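Local coordinates for protein beta-alanyl-CoA:ammonia lyase 2 (Clostridium propionicum, PDB 4MZQ) that probably acts as a lyase on coenzyme A thioesters such as beta-alanyl-CoA and binds zinc, at residues Tyr83-Glu88 with Gly120-Ala125. Numbering follows the deposited sequence.
Sequences YTCKFE and GSLFIA. With 1VU (propionyl Coenzyme A), chain M.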
ATOM      1  N   TYR A  83       7.069  18.373 -24.036  1.00 12.85           N
ATOM      2  CA  TYR A  83       8.232  17.520 -24.254  1.00 11.31           C
ATOM      3  C   TYR A  83       7.689  16.164 -24.637  1.00 12.06           C
ATOM      4  O   TYR A  83       6.888  15.601 -23.903  1.00 13.50           O
ATOM      5  CB  TYR A  83       9.108  17.387 -22.993  1.00 11.51           C
ATOM      6  CG  TYR A  83       9.480  18.706 -22.346  1.00 10.96           C
ATOM      7  CD1 TYR A  83       8.541  19.442 -21.628  1.00 11.05           C
ATOM      8  CD2 TYR A  83      10.769  19.206 -22.443  1.00  8.68           C
ATOM      9  CE1 TYR A  83       8.869  20.653 -21.045  1.00 12.62           C
ATOM     10  CE2 TYR A  83      11.107  20.422 -21.869  1.00 10.98           C
ATOM     11  CZ  TYR A  83      10.155  21.135 -21.160  1.00 11.37           C
ATOM     12  OH  TYR A  83      10.479  22.337 -20.569  1.00 12.96           O
ATOM     13  N   THR A  84       8.108  15.643 -25.781  1.00 12.85           N
ATOM     14  CA  THR A  84       7.612  14.356 -26.249  1.00 13.92           C
ATOM     15  C   THR A  84       8.670  13.287 -26.003  1.00 12.31           C
ATOM     16  O   THR A  84       9.833  13.453 -26.363  1.00 13.66           O
ATOM     17  CB  THR A  84       7.228  14.422 -27.725  1.00 15.21           C
ATOM     18  OG1 THR A  84       6.286  15.486 -27.916  1.00 17.83           O
ATOM     19  CG2 THR A  84       6.601  13.107 -28.182  1.00 13.96           C
ATOM     20  N   CYS A  85       8.243  12.201 -25.369  1.00 10.27           N
ATOM     21  CA  CYS A  85       9.130  11.134 -24.928  1.00 11.39           C
ATOM     22  C   CYS A  85       8.678   9.779 -25.438  1.00 11.23           C
ATOM     23  O   CYS A  85       7.502   9.570 -25.734  1.00 11.47           O
ATOM     24  CB  CYS A  85       9.198  11.102 -23.394  1.00  9.54           C
ATOM     25  SG  CYS A  85       9.719  12.680 -22.656  1.00 12.68           S
ATOM     26  N   LYS A  86       9.631   8.861 -25.536  1.00 10.61           N
ATOM     27  CA  LYS A  86       9.338   7.465 -25.811  1.00 12.74           C
ATOM     28  C   LYS A  86       9.681   6.632 -24.590  1.00 12.54           C
ATOM     29  O   LYS A  86      10.609   6.952 -23.837  1.00 10.90           O
ATOM     30  CB  LYS A  86      10.105   6.958 -27.037  1.00 16.22           C
ATOM     31  CG  LYS A  86       9.566   7.496 -28.359  1.00 20.23           C
ATOM     32  CD  LYS A  86       9.168   6.374 -29.313  1.00 23.60           C
ATOM     33  CE  LYS A  86       8.704   6.938 -30.646  1.00 25.75           C
ATOM     34  NZ  LYS A  86       7.709   8.018 -30.454  1.00 25.67           N
ATOM     35  N   PHE A  87       8.919   5.558 -24.411  1.00 11.05           N
ATOM     36  CA  PHE A  87       9.032   4.686 -23.249  1.00 10.08           C
ATOM     37  C   PHE A  87       9.052   3.205 -23.621  1.00  9.85           C
ATOM     38  O   PHE A  87       8.404   2.777 -24.574  1.00 12.13           O
ATOM     39  CB  PHE A  87       7.877   4.938 -22.281  1.00 11.35           C
ATOM     40  CG  PHE A  87       7.794   6.354 -21.784  1.00 10.69           C
ATOM     41  CD1 PHE A  87       8.520   6.759 -20.675  1.00 11.04           C
ATOM     42  CD2 PHE A  87       6.980   7.279 -22.421  1.00 10.95           C
ATOM     43  CE1 PHE A  87       8.434   8.072 -20.212  1.00 11.95           C
ATOM     44  CE2 PHE A  87       6.887   8.579 -21.962  1.00 11.00           C
ATOM     45  CZ  PHE A  87       7.619   8.982 -20.866  1.00 12.60           C
ATOM     46  N   GLU A  88       9.812   2.432 -22.857  1.00  9.68           N
ATOM     47  CA  GLU A  88       9.816   0.977 -22.996  1.00  9.79           C
ATOM     48  C   GLU A  88       9.758   0.284 -21.636  1.00  9.57           C
ATOM     49  O   GLU A  88      10.146   0.846 -20.618  1.00 10.02           O
ATOM     50  CB  GLU A  88      11.062   0.514 -23.763  1.00 11.18           C
ATOM     51  CG  GLU A  88      11.081   0.963 -25.227  1.00 13.48           C
ATOM     52  CD  GLU A  88      12.383   0.632 -25.950  1.00 16.33           C
ATOM     53  OE1 GLU A  88      13.348   0.182 -25.294  1.00 16.86           O
ATOM     54  OE2 GLU A  88      12.441   0.820 -27.181  1.00 19.20           O
ATOM     55  N   GLY A 120       4.654   9.387 -24.973  1.00 10.34           N
ATOM     56  CA  GLY A 120       3.877  10.240 -24.095  1.00 10.43           C
ATOM     57  C   GLY A 120       4.532  11.593 -24.001  1.00 12.32           C
ATOM     58  O   GLY A 120       5.707  11.733 -24.335  1.00 15.40           O
ATOM     59  N   SER A 121       3.782  12.577 -23.517  1.00  9.78           N
ATOM     60  CA  SER A 121       4.274  13.940 -23.470  1.00 10.11           C
ATOM     61  C   SER A 121       4.047  14.551 -22.103  1.00 10.75           C
ATOM     62  O   SER A 121       3.070  14.225 -21.427  1.00 12.12           O
ATOM     63  CB  SER A 121       3.587  14.793 -24.535  1.00 11.24           C
ATOM     64  OG  SER A 121       3.905  14.333 -25.836  1.00 12.79           O
ATOM     65  N   LEU A 122       4.940  15.449 -21.715  1.00  8.39           N
ATOM     66  CA  LEU A 122       4.842  16.124 -20.430  1.00  8.72           C
ATOM     67  C   LEU A 122       4.935  17.631 -20.633  1.00  9.19           C
ATOM     68  O   LEU A 122       5.436  18.100 -21.653  1.00  9.77           O
ATOM     69  CB  LEU A 122       5.947  15.634 -19.478  1.00  8.55           C
ATOM     70  CG  LEU A 122       5.933  14.126 -19.180  1.00  9.04           C
ATOM     71  CD1 LEU A 122       6.834  13.404 -20.172  1.00 10.43           C
ATOM     72  CD2 LEU A 122       6.389  13.827 -17.755  1.00  9.25           C
ATOM     73  N   PHE A 123       4.462  18.370 -19.635  1.00 10.01           N
ATOM     74  CA  PHE A 123       4.280  19.815 -19.680  1.00  9.62           C
ATOM     75  C   PHE A 123       5.070  20.498 -18.568  1.00 10.04           C
ATOM     76  O   PHE A 123       4.984  20.097 -17.415  1.00 10.01           O
ATOM     77  CB  PHE A 123       2.790  20.123 -19.541  1.00  9.89           C
ATOM     78  CG  PHE A 123       2.454  21.584 -19.378  1.00 11.80           C
ATOM     79  CD1 PHE A 123       2.229  22.376 -20.496  1.00 13.43           C
ATOM     80  CD2 PHE A 123       2.309  22.151 -18.121  1.00 12.32           C
ATOM     81  CE1 PHE A 123       1.894  23.712 -20.367  1.00 13.97           C
ATOM     82  CE2 PHE A 123       1.975  23.499 -17.980  1.00 11.95           C
ATOM     83  CZ  PHE A 123       1.765  24.276 -19.106  1.00 12.18           C
ATOM     84  N   ILE A 124       5.819  21.538 -18.924  1.00 13.47           N
ATOM     85  CA  ILE A 124       6.349  22.463 -17.937  1.00 13.01           C
ATOM     86  C   ILE A 124       6.003  23.870 -18.396  1.00 13.36           C
ATOM     87  O   ILE A 124       6.438  24.291 -19.461  1.00 14.22           O
ATOM     88  CB  ILE A 124       7.874  22.343 -17.765  1.00 12.22           C
ATOM     89  CG1 ILE A 124       8.266  20.896 -17.461  1.00 12.05           C
ATOM     90  CG2 ILE A 124       8.358  23.280 -16.649  1.00 12.01           C
ATOM     91  CD1 ILE A 124       9.768  20.693 -17.359  1.00 11.49           C
ATOM     92  N   ALA A 125       5.186  24.569 -17.615  1.00 13.89           N
ATOM     93  CA  ALA A 125       4.828  25.945 -17.925  1.00 14.44           C
ATOM     94  C   ALA A 125       6.094  26.773 -18.127  1.00 15.33           C
ATOM     95  O   ALA A 125       7.096  26.552 -17.444  1.00 13.31           O
ATOM     96  CB  ALA A 125       3.965  26.538 -16.808  1.00 15.40           C
TER
HETATM   97  O14 1VU M 201       3.508  23.975 -28.324  1.00 13.88           O
HETATM   98  P2  1VU M 201       3.931  23.253 -27.059  1.00 14.24           P
HETATM   99  O15 1VU M 201       3.926  24.130 -25.836  1.00 14.52           O
HETATM  100  O16 1VU M 201       5.165  22.401 -27.235  1.00 13.80           O
HETATM  101  O13 1VU M 201       2.779  22.137 -26.846  1.00 13.11           O
HETATM  102  C23 1VU M 201       1.509  22.437 -26.265  1.00 12.78           C
HETATM  103  C22 1VU M 201       0.548  21.367 -26.730  1.00 13.75           C
HETATM  104  O12 1VU M 201       0.677  21.031 -28.126  1.00 15.06           O
HETATM  105  C16 1VU M 201       0.940  20.214 -25.817  1.00 13.59           C
HETATM  106  N2  1VU M 201      -0.141  19.253 -25.553  1.00 14.19           N
HETATM  107  C21 1VU M 201      -0.003  17.951 -25.765  1.00 12.82           C
HETATM  108  N6  1VU M 201       1.025  17.227 -26.243  1.00 12.29           N
HETATM  109  C20 1VU M 201       0.884  15.900 -26.368  1.00 10.99           C
HETATM  110  N5  1VU M 201      -0.248  15.272 -26.034  1.00 11.59           N
HETATM  111  C19 1VU M 201      -1.295  15.967 -25.546  1.00 12.29           C
HETATM  112  N4  1VU M 201      -2.436  15.334 -25.209  1.00 14.33           N
HETATM  113  C18 1VU M 201      -1.186  17.338 -25.407  1.00 12.97           C
HETATM  114  N3  1VU M 201      -2.024  18.309 -24.983  1.00 14.91           N
HETATM  115  C17 1VU M 201      -1.368  19.489 -25.077  1.00 14.45           C
HETATM  116  O11 1VU M 201       1.250  20.802 -24.556  1.00 12.70           O
HETATM  117  C15 1VU M 201       1.545  22.191 -24.753  1.00 12.76           C
HETATM  118  C14 1VU M 201       0.522  23.036 -23.996  1.00 13.02           C
HETATM  119  O10 1VU M 201      -0.802  22.835 -24.510  1.00 11.73           O
HETATM  120  P1  1VU M 201      -2.030  23.661 -23.888  1.00 15.68           P
HETATM  121  O8  1VU M 201      -1.623  25.118 -23.850  1.00 18.39           O
HETATM  122  O9  1VU M 201      -3.309  23.261 -24.564  1.00 19.10           O
HETATM  123  O7  1VU M 201      -1.973  23.091 -22.378  1.00 21.83           O
HETATM  124  P   1VU M 201      -3.295  22.752 -21.538  1.00 28.31           P
HETATM  125  O5  1VU M 201      -4.138  24.007 -21.455  1.00 25.83           O
HETATM  126  O6  1VU M 201      -3.856  21.445 -22.052  1.00 31.13           O
HETATM  127  O4  1VU M 201      -2.653  22.521 -20.089  1.00 13.49           O
HETATM  128  C13 1VU M 201      -1.819  21.377 -19.889  1.00 13.96           C
HETATM  129  C10 1VU M 201      -1.912  20.955 -18.427  1.00 12.15           C
HETATM  130  C11 1VU M 201      -0.859  19.883 -18.144  1.00 12.46           C
HETATM  131  C12 1VU M 201      -1.712  22.168 -17.522  1.00 13.44           C
HETATM  132  C9  1VU M 201      -3.327  20.411 -18.229  1.00 12.90           C
HETATM  133  O3  1VU M 201      -3.669  19.580 -19.349  1.00 15.34           O
HETATM  134  C8  1VU M 201      -3.459  19.630 -16.950  1.00 12.57           C
HETATM  135  O2  1VU M 201      -3.415  20.183 -15.861  1.00 15.43           O
HETATM  136  N1  1VU M 201      -3.656  18.330 -17.108  1.00  9.64           N
HETATM  137  C7  1VU M 201      -3.529  17.358 -16.034  1.00  9.51           C
HETATM  138  C6  1VU M 201      -2.071  16.951 -15.909  1.00  9.75           C
HETATM  139  C5  1VU M 201      -1.897  15.917 -14.817  1.00 10.81           C
HETATM  140  O1  1VU M 201      -2.499  16.047 -13.759  1.00 11.80           O
HETATM  141  N   1VU M 201      -1.071  14.902 -15.094  1.00 11.15           N
HETATM  142  C4  1VU M 201      -0.871  13.787 -14.168  1.00 11.53           C
HETATM  143  C3  1VU M 201      -0.099  14.130 -12.884  1.00 11.68           C
HETATM  144  S   1VU M 201       1.646  14.519 -13.212  1.00 15.68           S
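The Tyr-83 ring turns its edge to Leu-122, whose carbonyl O lies near the ring plane 3.4 Å from CD1, while Ile-124 comes in obliquely, CG1 3.6 Å from CE1. Phe-87 likewise offers an edge, its CE2 lying 3.8 Å from Gly-120 N. One face of the Phe-123 ring carries C12 of propionyl-CoA, displaced toward the rim. Strands 82-95 and 106-123 form this antiparallel hairpin of the hot-dog sheet; Ile-124 lies just beyond the strand end. Tyr-83/Leu-122 and Cys-85/Gly-120 are hydrogen-bonded pairs, each joined by two backbone bonds; Thr-84/Ser-121 between them is a non-hydrogen-bonded pair, where Ser-121 CA also makes a C-H...O contact with Tyr-83 O. Tyr-83, Cys-85 and Leu-122 face helix 27-45, the central helix of the fold, with Cys-85 SG against Leu-122 CD1. With CG anti to its carbonyl carbon (chi1 -51°), Tyr-83 carries its ring across Ile-124, and its hydroxyl hydrogen-bonds Asp-45, a zinc ligand. On the other face, where the coenzyme lies, Thr-84 OG1 and Ser-121 OG share a weak hydrogen bond of 3.4 Å, and the same Ser-121 OG touches adenine carbon C20 of propionyl-CoA at 3.4 Å.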